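Local coordinates for protein putative polyphosphate kinase 2 (Pseudomonas aeruginosa PAO1, PDB 3CZP) that transfers phosphate from inorganic polyphosphate to AMP to make ADP, and less efficiently to GMP to make GDP, with magnesium as cofactor, at residues E139-L142 / C143-A147; R342-P345 / Y346-F350; G378-P382 / A383-R387; F395-Q398 / L399-G403. All coordinates share one frame; numbering follows the deposited sequence.

Interaction 1: E139-L142 / C143-A147; sequences ERML and CDEGA. With EDO (1,2-ethanediol), chain G.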
loop_
_atom_site.group_PDB
_atom_site.type_symbol
_atom_site.label_atom_id
_atom_site.label_comp_id
_atom_site.label_asym_id
_atom_site.label_seq_id
_atom_site.Cartn_x
_atom_site.Cartn_y
_atom_site.Cartn_z
ATOM N N GLU A 139 -11.903 -17.451 -5.781
ATOM C CA GLU A 139 -11.154 -17.882 -6.976
ATOM C C GLU A 139 -11.888 -17.624 -8.266
ATOM O O GLU A 139 -11.269 -17.215 -9.240
ATOM C CB GLU A 139 -10.749 -19.313 -6.915
ATOM C CG GLU A 139 -9.827 -19.509 -5.721
ATOM C CD GLU A 139 -9.366 -20.866 -5.528
ATOM O OE1 GLU A 139 -9.694 -21.738 -6.367
ATOM O OE2 GLU A 139 -8.667 -21.075 -4.466
ATOM N N ARG A 140 -13.194 -17.835 -8.252
ATOM C CA ARG A 140 -13.983 -17.612 -9.489
ATOM C C ARG A 140 -13.916 -16.166 -9.964
ATOM O O ARG A 140 -13.850 -15.890 -11.180
ATOM C CB ARG A 140 -15.419 -18.064 -9.295
ATOM C CG ARG A 140 -16.267 -18.047 -10.549
ATOM C CD ARG A 140 -17.732 -18.313 -10.288
ATOM N NE ARG A 140 -17.892 -19.745 -10.075
ATOM C CZ ARG A 140 -18.075 -20.653 -11.044
ATOM N NH1 ARG A 140 -18.211 -20.299 -12.332
ATOM N NH2 ARG A 140 -18.136 -21.930 -10.714
HETATM N N MSE A 141 -13.966 -15.250 -9.002
HETATM C CA MSE A 141 -13.973 -13.828 -9.310
HETATM C C MSE A 141 -12.606 -13.406 -9.850
HETATM O O MSE A 141 -12.501 -12.626 -10.766
HETATM C CB MSE A 141 -14.346 -13.050 -8.038
HETATM C CG MSE A 141 -14.152 -11.544 -8.113
HETATM SE SE MSE A 141 -14.669 -10.637 -6.475
HETATM C CE MSE A 141 -13.702 -11.758 -5.206
ATOM N N LEU A 142 -11.561 -13.917 -9.227
ATOM C CA LEU A 142 -10.213 -13.625 -9.674
ATOM C C LEU A 142 -9.969 -14.072 -11.050
ATOM O O LEU A 142 -9.354 -13.326 -11.820
ATOM C CB LEU A 142 -9.178 -14.297 -8.815
ATOM C CG LEU A 142 -9.102 -13.812 -7.394
ATOM C CD1 LEU A 142 -7.941 -14.547 -6.689
ATOM C CD2 LEU A 142 -8.933 -12.279 -7.334
ATOM N N CYS A 143 -10.421 -15.276 -11.362
ATOM C CA CYS A 143 -10.309 -15.835 -12.717
ATOM C C CYS A 143 -11.226 -15.146 -13.692
ATOM O O CYS A 143 -10.842 -14.928 -14.839
ATOM C CB CYS A 143 -10.568 -17.347 -12.733
ATOM S SG CYS A 143 -9.326 -18.258 -11.833
ATOM N N ASP A 144 -12.428 -14.789 -13.252
ATOM C CA ASP A 144 -13.345 -13.934 -14.080
ATOM C C ASP A 144 -12.716 -12.574 -14.417
ATOM O O ASP A 144 -12.911 -12.041 -15.480
ATOM C CB ASP A 144 -14.656 -13.682 -13.335
ATOM C CG ASP A 144 -15.646 -14.830 -13.426
ATOM O OD1 ASP A 144 -15.528 -15.687 -14.336
ATOM O OD2 ASP A 144 -16.570 -14.896 -12.573
ATOM N N GLU A 145 -11.973 -12.006 -13.479
ATOM C CA GLU A 145 -11.192 -10.776 -13.683
ATOM C C GLU A 145 -9.914 -10.915 -14.548
ATOM O O GLU A 145 -9.353 -9.929 -15.004
ATOM C CB GLU A 145 -10.824 -10.211 -12.284
ATOM C CG GLU A 145 -12.018 -9.635 -11.513
ATOM C CD GLU A 145 -12.470 -8.259 -12.004
ATOM O OE1 GLU A 145 -11.609 -7.342 -12.167
ATOM O OE2 GLU A 145 -13.685 -8.061 -12.230
ATOM N N GLY A 146 -9.435 -12.143 -14.741
ATOM C CA GLY A 146 -8.402 -12.453 -15.696
ATOM C C GLY A 146 -7.265 -13.262 -15.144
ATOM O O GLY A 146 -6.358 -13.630 -15.902
ATOM N N ALA A 147 -7.271 -13.538 -13.839
ATOM C CA ALA A 147 -6.154 -14.266 -13.257
ATOM C C ALA A 147 -5.996 -15.643 -13.869
ATOM O O ALA A 147 -6.988 -16.355 -14.125
ATOM C CB ALA A 147 -6.302 -14.423 -11.673
HETATM C C1 EDO G . -14.234 -18.244 -14.491
HETATM O O1 EDO G . -13.588 -17.811 -15.709
HETATM C C2 EDO G . -15.627 -18.836 -14.787
HETATM O O2 EDO G . -16.711 -18.138 -14.135
#

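Interaction 2: R342-P345 / Y346-F350; sequences RAQP and YLWRF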
loop_
_atom_site.group_PDB
_atom_site.type_symbol
_atom_site.label_atom_id
_atom_site.label_comp_id
_atom_site.label_asym_id
_atom_site.label_seq_id
_atom_site.Cartn_x
_atom_site.Cartn_y
_atom_site.Cartn_z
ATOM N N ARG A 342 -5.779 -0.282 -11.470
ATOM C CA ARG A 342 -6.115 -0.899 -12.734
ATOM C C ARG A 342 -5.344 -2.246 -12.987
ATOM O O ARG A 342 -5.818 -3.114 -13.721
ATOM C CB ARG A 342 -5.864 0.100 -13.842
ATOM C CG ARG A 342 -6.931 1.211 -13.940
ATOM C CD ARG A 342 -6.820 1.998 -15.281
ATOM N NE ARG A 342 -5.421 2.399 -15.575
ATOM C CZ ARG A 342 -4.847 3.584 -15.286
ATOM N NH1 ARG A 342 -5.512 4.598 -14.716
ATOM N NH2 ARG A 342 -3.568 3.785 -15.604
ATOM N N ALA A 343 -4.172 -2.403 -12.366
ATOM C CA ALA A 343 -3.329 -3.610 -12.471
ATOM C C ALA A 343 -3.874 -4.731 -11.601
ATOM O O ALA A 343 -3.291 -5.812 -11.554
ATOM C CB ALA A 343 -1.916 -3.284 -12.055
ATOM N N GLN A 344 -5.008 -4.500 -10.919
ATOM C CA GLN A 344 -5.539 -5.478 -9.921
ATOM C C GLN A 344 -7.028 -5.746 -10.208
ATOM O O GLN A 344 -7.661 -5.018 -10.965
ATOM C CB GLN A 344 -5.373 -4.888 -8.560
ATOM C CG GLN A 344 -3.971 -4.680 -8.170
ATOM C CD GLN A 344 -3.310 -5.982 -7.683
ATOM O OE1 GLN A 344 -3.992 -6.984 -7.496
ATOM N NE2 GLN A 344 -2.022 -5.970 -7.528
ATOM N N PRO A 345 -7.595 -6.826 -9.655
ATOM C CA PRO A 345 -9.014 -7.057 -9.840
ATOM C C PRO A 345 -9.868 -5.966 -9.171
ATOM O O PRO A 345 -9.452 -5.354 -8.192
ATOM C CB PRO A 345 -9.255 -8.371 -9.111
ATOM C CG PRO A 345 -8.159 -8.507 -8.258
ATOM C CD PRO A 345 -6.996 -7.905 -8.873
ATOM N N TYR A 346 -11.035 -5.743 -9.733
ATOM C CA TYR A 346 -11.934 -4.654 -9.333
ATOM C C TYR A 346 -12.027 -4.348 -7.819
ATOM O O TYR A 346 -11.814 -3.197 -7.421
ATOM C CB TYR A 346 -13.339 -4.917 -9.883
ATOM C CG TYR A 346 -14.333 -3.824 -9.579
ATOM C CD1 TYR A 346 -14.190 -2.538 -10.141
ATOM C CD2 TYR A 346 -15.420 -4.054 -8.766
ATOM C CE1 TYR A 346 -15.114 -1.491 -9.845
ATOM C CE2 TYR A 346 -16.347 -3.033 -8.503
ATOM C CZ TYR A 346 -16.192 -1.770 -9.050
ATOM O OH TYR A 346 -17.121 -0.774 -8.751
ATOM N N LEU A 347 -12.317 -5.340 -6.972
ATOM C CA LEU A 347 -12.557 -5.028 -5.520
ATOM C C LEU A 347 -11.317 -4.696 -4.747
ATOM O O LEU A 347 -11.410 -4.243 -3.621
ATOM C CB LEU A 347 -13.297 -6.174 -4.822
ATOM C CG LEU A 347 -14.753 -6.306 -5.320
ATOM C CD1 LEU A 347 -15.419 -7.576 -4.840
ATOM C CD2 LEU A 347 -15.582 -4.945 -5.018
ATOM N N TRP A 348 -10.139 -5.002 -5.292
ATOM C CA TRP A 348 -8.868 -4.659 -4.652
ATOM C C TRP A 348 -8.794 -3.203 -4.175
ATOM O O TRP A 348 -8.327 -2.919 -3.053
ATOM C CB TRP A 348 -7.713 -5.003 -5.626
ATOM C CG TRP A 348 -6.336 -4.850 -5.070
ATOM C CD1 TRP A 348 -5.541 -5.809 -4.497
ATOM C CD2 TRP A 348 -5.537 -3.669 -5.140
ATOM N NE1 TRP A 348 -4.331 -5.286 -4.132
ATOM C CE2 TRP A 348 -4.287 -3.974 -4.541
ATOM C CE3 TRP A 348 -5.749 -2.384 -5.647
ATOM C CZ2 TRP A 348 -3.261 -3.028 -4.432
ATOM C CZ3 TRP A 348 -4.701 -1.455 -5.573
ATOM C CH2 TRP A 348 -3.487 -1.784 -4.956
ATOM N N ARG A 349 -9.253 -2.296 -5.030
ATOM C CA ARG A 349 -9.245 -0.873 -4.727
ATOM C C ARG A 349 -10.107 -0.554 -3.512
ATOM O O ARG A 349 -9.816 0.397 -2.787
ATOM C CB ARG A 349 -9.724 -0.064 -5.935
ATOM C CG ARG A 349 -11.071 -0.507 -6.483
ATOM C CD ARG A 349 -11.400 0.207 -7.784
ATOM N NE ARG A 349 -10.877 -0.507 -8.946
ATOM C CZ ARG A 349 -11.273 -0.290 -10.196
ATOM N NH1 ARG A 349 -12.200 0.624 -10.451
ATOM N NH2 ARG A 349 -10.743 -0.986 -11.192
ATOM N N PHE A 350 -11.157 -1.340 -3.291
ATOM C CA PHE A 350 -12.032 -1.096 -2.145
ATOM C C PHE A 350 -11.550 -1.765 -0.894
ATOM O O PHE A 350 -11.596 -1.160 0.159
ATOM C CB PHE A 350 -13.465 -1.498 -2.496
ATOM C CG PHE A 350 -13.920 -0.772 -3.699
ATOM C CD1 PHE A 350 -14.180 0.564 -3.601
ATOM C CD2 PHE A 350 -13.985 -1.401 -4.941
ATOM C CE1 PHE A 350 -14.563 1.303 -4.730
ATOM C CE2 PHE A 350 -14.373 -0.661 -6.087
ATOM C CZ PHE A 350 -14.594 0.668 -5.974
HETATM O O HOH W 1 -9.714 -3.279 -12.483
HETATM O O HOH W 2 -8.799 -2.602 -8.361
#

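Interaction 3: G378-P382 / A383-R387; sequences GFCAP and ADWLR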
loop_
_atom_site.group_PDB
_atom_site.type_symbol
_atom_site.label_atom_id
_atom_site.label_comp_id
_atom_site.label_asym_id
_atom_site.label_seq_id
_atom_site.Cartn_x
_atom_site.Cartn_y
_atom_site.Cartn_z
ATOM N N GLY A 378 -20.637 1.812 -20.272
ATOM C CA GLY A 378 -19.961 0.665 -20.862
ATOM C C GLY A 378 -18.484 0.651 -20.545
ATOM O O GLY A 378 -17.665 0.359 -21.404
ATOM N N PHE A 379 -18.116 0.975 -19.316
ATOM C CA PHE A 379 -16.718 0.938 -18.963
ATOM C C PHE A 379 -16.304 -0.499 -18.643
ATOM O O PHE A 379 -15.113 -0.785 -18.457
ATOM C CB PHE A 379 -16.415 1.896 -17.805
ATOM C CG PHE A 379 -16.633 3.363 -18.132
ATOM C CD1 PHE A 379 -16.403 3.874 -19.417
ATOM C CD2 PHE A 379 -17.033 4.237 -17.141
ATOM C CE1 PHE A 379 -16.593 5.244 -19.714
ATOM C CE2 PHE A 379 -17.232 5.610 -17.424
ATOM C CZ PHE A 379 -17.011 6.103 -18.720
ATOM N N CYS A 380 -17.290 -1.385 -18.534
ATOM C CA CYS A 380 -17.054 -2.822 -18.397
ATOM C C CYS A 380 -18.128 -3.538 -19.251
ATOM O O CYS A 380 -19.120 -2.912 -19.649
ATOM C CB CYS A 380 -17.107 -3.268 -16.918
ATOM S SG CYS A 380 -18.768 -3.274 -16.195
ATOM N N ALA A 381 -17.935 -4.833 -19.505
ATOM C CA ALA A 381 -18.858 -5.618 -20.334
ATOM C C ALA A 381 -20.082 -5.992 -19.512
ATOM O O ALA A 381 -20.005 -6.081 -18.279
ATOM C CB ALA A 381 -18.155 -6.897 -20.850
ATOM N N PRO A 382 -21.225 -6.208 -20.184
ATOM C CA PRO A 382 -22.407 -6.787 -19.514
ATOM C C PRO A 382 -22.140 -7.978 -18.579
ATOM O O PRO A 382 -22.693 -7.996 -17.498
ATOM C CB PRO A 382 -23.316 -7.189 -20.688
ATOM C CG PRO A 382 -22.957 -6.214 -21.765
ATOM C CD PRO A 382 -21.512 -5.839 -21.585
ATOM N N ALA A 383 -21.333 -8.958 -18.990
ATOM C CA ALA A 383 -20.922 -10.080 -18.101
ATOM C C ALA A 383 -20.294 -9.584 -16.790
ATOM O O ALA A 383 -20.508 -10.172 -15.709
ATOM C CB ALA A 383 -19.936 -11.057 -18.848
ATOM N N ASP A 384 -19.507 -8.513 -16.896
ATOM C CA ASP A 384 -18.754 -7.966 -15.753
ATOM C C ASP A 384 -19.692 -7.342 -14.737
ATOM O O ASP A 384 -19.587 -7.625 -13.544
ATOM C CB ASP A 384 -17.681 -6.936 -16.196
ATOM C CG ASP A 384 -16.634 -7.534 -17.151
ATOM O OD1 ASP A 384 -16.276 -8.734 -17.015
ATOM O OD2 ASP A 384 -16.190 -6.786 -18.057
ATOM N N TRP A 385 -20.648 -6.532 -15.177
ATOM C CA TRP A 385 -21.575 -5.990 -14.170
ATOM C C TRP A 385 -22.606 -7.024 -13.675
ATOM O O TRP A 385 -22.994 -6.947 -12.527
ATOM C CB TRP A 385 -22.156 -4.605 -14.515
ATOM C CG TRP A 385 -22.998 -4.497 -15.759
ATOM C CD1 TRP A 385 -22.571 -4.054 -16.947
ATOM C CD2 TRP A 385 -24.386 -4.798 -15.910
ATOM N NE1 TRP A 385 -23.583 -4.074 -17.858
ATOM C CE2 TRP A 385 -24.718 -4.541 -17.249
ATOM C CE3 TRP A 385 -25.376 -5.299 -15.057
ATOM C CZ2 TRP A 385 -26.008 -4.730 -17.761
ATOM C CZ3 TRP A 385 -26.659 -5.489 -15.552
ATOM C CH2 TRP A 385 -26.973 -5.200 -16.901
ATOM N N LEU A 386 -22.996 -8.026 -14.488
ATOM C CA LEU A 386 -24.006 -9.008 -14.056
ATOM C C LEU A 386 -23.500 -9.879 -12.926
ATOM O O LEU A 386 -24.260 -10.269 -12.010
ATOM C CB LEU A 386 -24.427 -9.919 -15.220
ATOM C CG LEU A 386 -25.433 -9.302 -16.180
ATOM C CD1 LEU A 386 -25.480 -10.084 -17.495
ATOM C CD2 LEU A 386 -26.796 -9.231 -15.513
ATOM N N ARG A 387 -22.211 -10.194 -12.996
ATOM C CA ARG A 387 -21.561 -10.975 -11.941
ATOM C C ARG A 387 -21.201 -10.132 -10.729
ATOM O O ARG A 387 -20.975 -10.674 -9.660
ATOM C CB ARG A 387 -20.345 -11.732 -12.479
ATOM C CG ARG A 387 -19.188 -10.893 -13.002
ATOM C CD ARG A 387 -18.047 -11.738 -13.537
ATOM N NE ARG A 387 -17.067 -10.857 -14.168
ATOM C CZ ARG A 387 -16.042 -10.254 -13.566
ATOM N NH1 ARG A 387 -15.817 -10.404 -12.281
ATOM N NH2 ARG A 387 -15.252 -9.454 -14.270
#

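Interaction 4: F395-Q398 / L399-G403; sequences FEEQ and LSEYG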
loop_
_atom_site.group_PDB
_atom_site.type_symbol
_atom_site.label_atom_id
_atom_site.label_comp_id
_atom_site.label_asym_id
_atom_site.label_seq_id
_atom_site.Cartn_x
_atom_site.Cartn_y
_atom_site.Cartn_z
ATOM N N PHE A 395 -18.628 -9.894 -0.809
ATOM C CA PHE A 395 -17.790 -8.862 -0.164
ATOM C C PHE A 395 -18.394 -8.306 1.113
ATOM O O PHE A 395 -17.786 -8.313 2.176
ATOM C CB PHE A 395 -17.583 -7.742 -1.203
ATOM C CG PHE A 395 -16.775 -6.545 -0.738
ATOM C CD1 PHE A 395 -15.657 -6.687 0.054
ATOM C CD2 PHE A 395 -17.161 -5.273 -1.103
ATOM C CE1 PHE A 395 -14.878 -5.556 0.445
ATOM C CE2 PHE A 395 -16.395 -4.144 -0.676
ATOM C CZ PHE A 395 -15.258 -4.294 0.069
ATOM N N GLU A 396 -19.635 -7.858 1.012
ATOM C CA GLU A 396 -20.345 -7.262 2.135
ATOM C C GLU A 396 -20.604 -8.239 3.247
ATOM O O GLU A 396 -20.603 -7.862 4.414
ATOM C CB GLU A 396 -21.643 -6.588 1.677
ATOM C CG GLU A 396 -21.309 -5.317 0.892
ATOM C CD GLU A 396 -22.517 -4.601 0.328
ATOM O OE1 GLU A 396 -23.667 -5.024 0.590
ATOM O OE2 GLU A 396 -22.276 -3.617 -0.397
ATOM N N GLU A 397 -20.815 -9.498 2.871
ATOM C CA GLU A 397 -20.954 -10.582 3.848
ATOM C C GLU A 397 -19.676 -10.872 4.592
ATOM O O GLU A 397 -19.728 -11.140 5.788
ATOM C CB GLU A 397 -21.447 -11.833 3.153
ATOM C CG GLU A 397 -21.493 -13.044 4.001
ATOM C CD GLU A 397 -21.945 -14.281 3.213
ATOM O OE1 GLU A 397 -21.169 -14.748 2.325
ATOM O OE2 GLU A 397 -23.078 -14.746 3.495
ATOM N N GLN A 398 -18.540 -10.871 3.878
ATOM C CA GLN A 398 -17.216 -10.996 4.510
ATOM C C GLN A 398 -17.043 -9.888 5.570
ATOM O O GLN A 398 -16.541 -10.122 6.654
ATOM C CB GLN A 398 -16.052 -10.928 3.481
ATOM C CG GLN A 398 -15.860 -12.092 2.436
ATOM C CD GLN A 398 -15.510 -13.433 3.110
ATOM O OE1 GLN A 398 -16.304 -14.386 3.044
ATOM N NE2 GLN A 398 -14.327 -13.511 3.764
ATOM N N LEU A 399 -17.413 -8.658 5.236
ATOM C CA LEU A 399 -17.271 -7.525 6.138
ATOM C C LEU A 399 -18.201 -7.743 7.378
ATOM O O LEU A 399 -17.768 -7.643 8.520
ATOM C CB LEU A 399 -17.601 -6.207 5.408
ATOM C CG LEU A 399 -16.793 -5.768 4.178
ATOM C CD1 LEU A 399 -17.315 -4.377 3.690
ATOM C CD2 LEU A 399 -15.204 -5.814 4.471
ATOM N N SER A 400 -19.473 -8.029 7.141
ATOM C CA SER A 400 -20.457 -8.279 8.214
ATOM C C SER A 400 -19.988 -9.362 9.189
ATOM O O SER A 400 -20.101 -9.220 10.406
ATOM C CB SER A 400 -21.789 -8.711 7.593
ATOM O OG SER A 400 -22.815 -8.828 8.560
ATOM N N GLU A 401 -19.492 -10.456 8.626
ATOM C CA GLU A 401 -19.058 -11.608 9.396
ATOM C C GLU A 401 -17.932 -11.279 10.359
ATOM O O GLU A 401 -17.819 -11.875 11.425
ATOM C CB GLU A 401 -18.666 -12.742 8.447
ATOM C CG GLU A 401 -19.915 -13.449 7.911
ATOM C CD GLU A 401 -19.684 -14.766 7.145
ATOM O OE1 GLU A 401 -18.530 -15.142 6.793
ATOM O OE2 GLU A 401 -20.736 -15.401 6.887
ATOM N N TYR A 402 -17.096 -10.321 9.991
ATOM C CA TYR A 402 -16.014 -9.883 10.848
ATOM C C TYR A 402 -16.517 -8.859 11.888
ATOM O O TYR A 402 -15.824 -8.544 12.818
ATOM C CB TYR A 402 -14.853 -9.329 9.972
ATOM C CG TYR A 402 -13.618 -9.043 10.782
ATOM C CD1 TYR A 402 -12.830 -10.062 11.265
ATOM C CD2 TYR A 402 -13.278 -7.755 11.103
ATOM C CE1 TYR A 402 -11.743 -9.785 11.997
ATOM C CE2 TYR A 402 -12.206 -7.489 11.876
ATOM C CZ TYR A 402 -11.420 -8.499 12.301
ATOM O OH TYR A 402 -10.314 -8.211 13.106
ATOM N N GLY A 403 -17.752 -8.366 11.753
ATOM C CA GLY A 403 -18.345 -7.406 12.735
ATOM C C GLY A 403 -18.379 -5.961 12.210
ATOM O O GLY A 403 -18.651 -5.023 12.945
#

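Interaction 1: E139-L142 / C143-A147
Leu142 and Ala147 meet where helix 125-144 ends in a Schellman motif. The Leu142 carbonyl O accepts Ala147 N at 2.9 Å and, weakly, Gly146 N. Gly146 has a positive phi, where any CB would press against the preceding carbonyl O, so glycine suits this position. The turn it makes lays Ala147 CB 4.1 Å from Leu142 CB, the hydrophobic pair across the cap. One residue earlier, Glu145 N bonds to Met141 O. A chi1 of -70° sets Glu145 CG 3.1 Å from Met141 O, and a bend at chi2 then turns the carboxylate outward to Arg387, Arg370 and the Tyr346 N-H. On the exposed flank, Arg140 runs out with CG opposite its backbone N (chi1 -172°) and passes Asp144 at an angle: its CG is 3.8 Å from Asp144 OD2, and the guanidinium and carboxylate planes stand 57° apart. Their charged atoms do not touch; the guanidinium pairs instead with Glu136. The inner side chains tie the helix end to the parallel sheet of the N-terminal PPK2 region: Leu142 packs on Ile45 of strand 44-50 and Cys143 on Leu149 of strand 148-155. Met141, a selenomethionine, packs against Glu391 of helix 382-402.

Interaction 2: R342-P345 / Y346-F350
Pro345 to Trp348 form a type I beta turn leading into helix 348-351, closed by Trp348 N donating to Pro345 O at 3.0 Å. Proline is tolerated at the first position because the turn uses its carbonyl O and asks for no N-H from it. Just before the turn, Gln344 lies over one face of the Trp348 indole. Its CG is 3.7 Å from the centroid of the five-membered ring and 17° off the normal, a CH-pi contact. A bend at chi2 (-80°) folds the chain across the ring, and the amide is stacked nearly parallel to it, 14° between the planes. Trp348, with CG opposite its backbone N, presents that face. Within residues 346-350, in one of two Arg349 conformers, Tyr346 CD1 sits 3.6 Å above the centre of the Arg349 guanidinium, whose edge meets a water. That water is bound at 3.0 Å by Arg349 NE and donates to Pro345 O; a second links Gln344 O to Arg349 NH2, weakly at the arginine end. Glutamine thus serves twice, its aliphatic part meeting the indole while NE2 reaches Leu97 O, and in that conformer Arg349 reaches Pro345 O and, weakly, Gln344 O through water, which may steady the turn.

Interaction 3: G378-P382 / A383-R387
Asp384 reaches back over the first turn of helix 382-402 to hold Ala381, at the N-cap position: its OD2 takes the N-H of Ala381 at 3.0 Å. This is one half of a capping box; the other half is absent, since alanine has no side-chain acceptor. The bond is met on the anti side of the carboxylate, 32° out of its plane, and OD2 also lies 3.4 Å from Ala381 CB. With CG beside its own backbone N (chi1 -60°), Asp384 points its carboxylate toward the start of the helix. Its second oxygen, OD1, forms a salt bridge with Arg387 NH2 at 3.0 Å; the guanidinium offers its edge, while the carboxylate is approached from above its plane. Trp385 folds back along the preceding loop. A chi1 of 62° places the indole between its backbone N and carbonyl carbon and swings it beside Pro382, whose CA is 3.4 Å from Trp385 NE1. One face of the ring carries Pro382 O and Leu386 CG, both displaced toward the rim. Cys380 approaches the ring edge, SG lying in plane 5.0 Å from the centroid of the five-membered ring, a sulfur-aromatic contact; Arg375 adds a cation-pi interaction. Proline fits the first turn because no carbonyl there needs its missing N-H; the regular helical bonds begin with Trp385 N to Ala381 O, then Leu386 N to Pro382 O. A carboxylate near the positive end of the helix dipole should be stabilised there, and Arg387, shared with Glu145 and Glu391, would balance the acids.

Interaction 4: F395-Q398 / L399-G403
Phe395 and Leu399, one turn apart, pack near the C-terminal end of helix 382-402, which closes in a Schellman motif at Gly403. The Leu399 side chain crosses the Phe395 ring at an angle: CD1 stands 4.1 Å above one face, toward the rim, and CD2 is 4.0 Å from Phe395 CE1. A chi1 of 178° carries the phenyl group opposite its backbone N, which turns one face of the ring to the leucine one turn on. Aromatic and branched aliphatic side chains suit this buried flank, where Trp351 touches both residues and Trp367 meets the phenyl ring edge to face. On another side of the helix, Glu397 and Glu401 run alongside each other and point the same way. Their carboxylates are stacked with planes 22° apart, and OE2 of Glu397 is 4.2 Å from OE2 of Glu401. This nearness of like charges would be unfavourable by itself and might, if it persists in solution without the crystal neighbour that touches Glu397, raise the proton affinity slightly; a long, weak ion pair from Glu397 to Arg137 would offset part of it. Between these flanks, Glu396 directs its buried carboxylate to Lys408, Tyr368 and Trp367, so charge and hydrogen bonds both satisfy it. The helical backbone sets this spacing, with Ser400 N bonded to Glu396 O and Glu401 N to Glu397 O. At the end, Tyr402 sends its hydroxyl to Leu85 O of the N-terminal PPK2 region. Gly403 takes a positive phi that would jam a CB against the preceding carbonyl, and its N donates to Ser400 O at 2.8 Å.

How the interactions relate
Along the chain the four contacts follow in series, none nested or crossed, and each is local. Interaction 1 ends helix 125-144 of the N-terminal PPK2 region; the other three belong to the C-terminal one. Interaction 2 is the turn into helix 348-351, interaction 3 begins helix 382-402, and interaction 4 ends that same helix. In space, Glu145 is the junction: its OE1 probably hydrogen-bonds Tyr346 N of interaction 2, and its OE2 forms a salt bridge with Arg387 of interaction 3, joining the two PPK2 regions. Interaction 2 also touches interaction 4, where Phe350 and Leu347 pack on Phe395. Interactions 3 and 4 share a helix but do not touch.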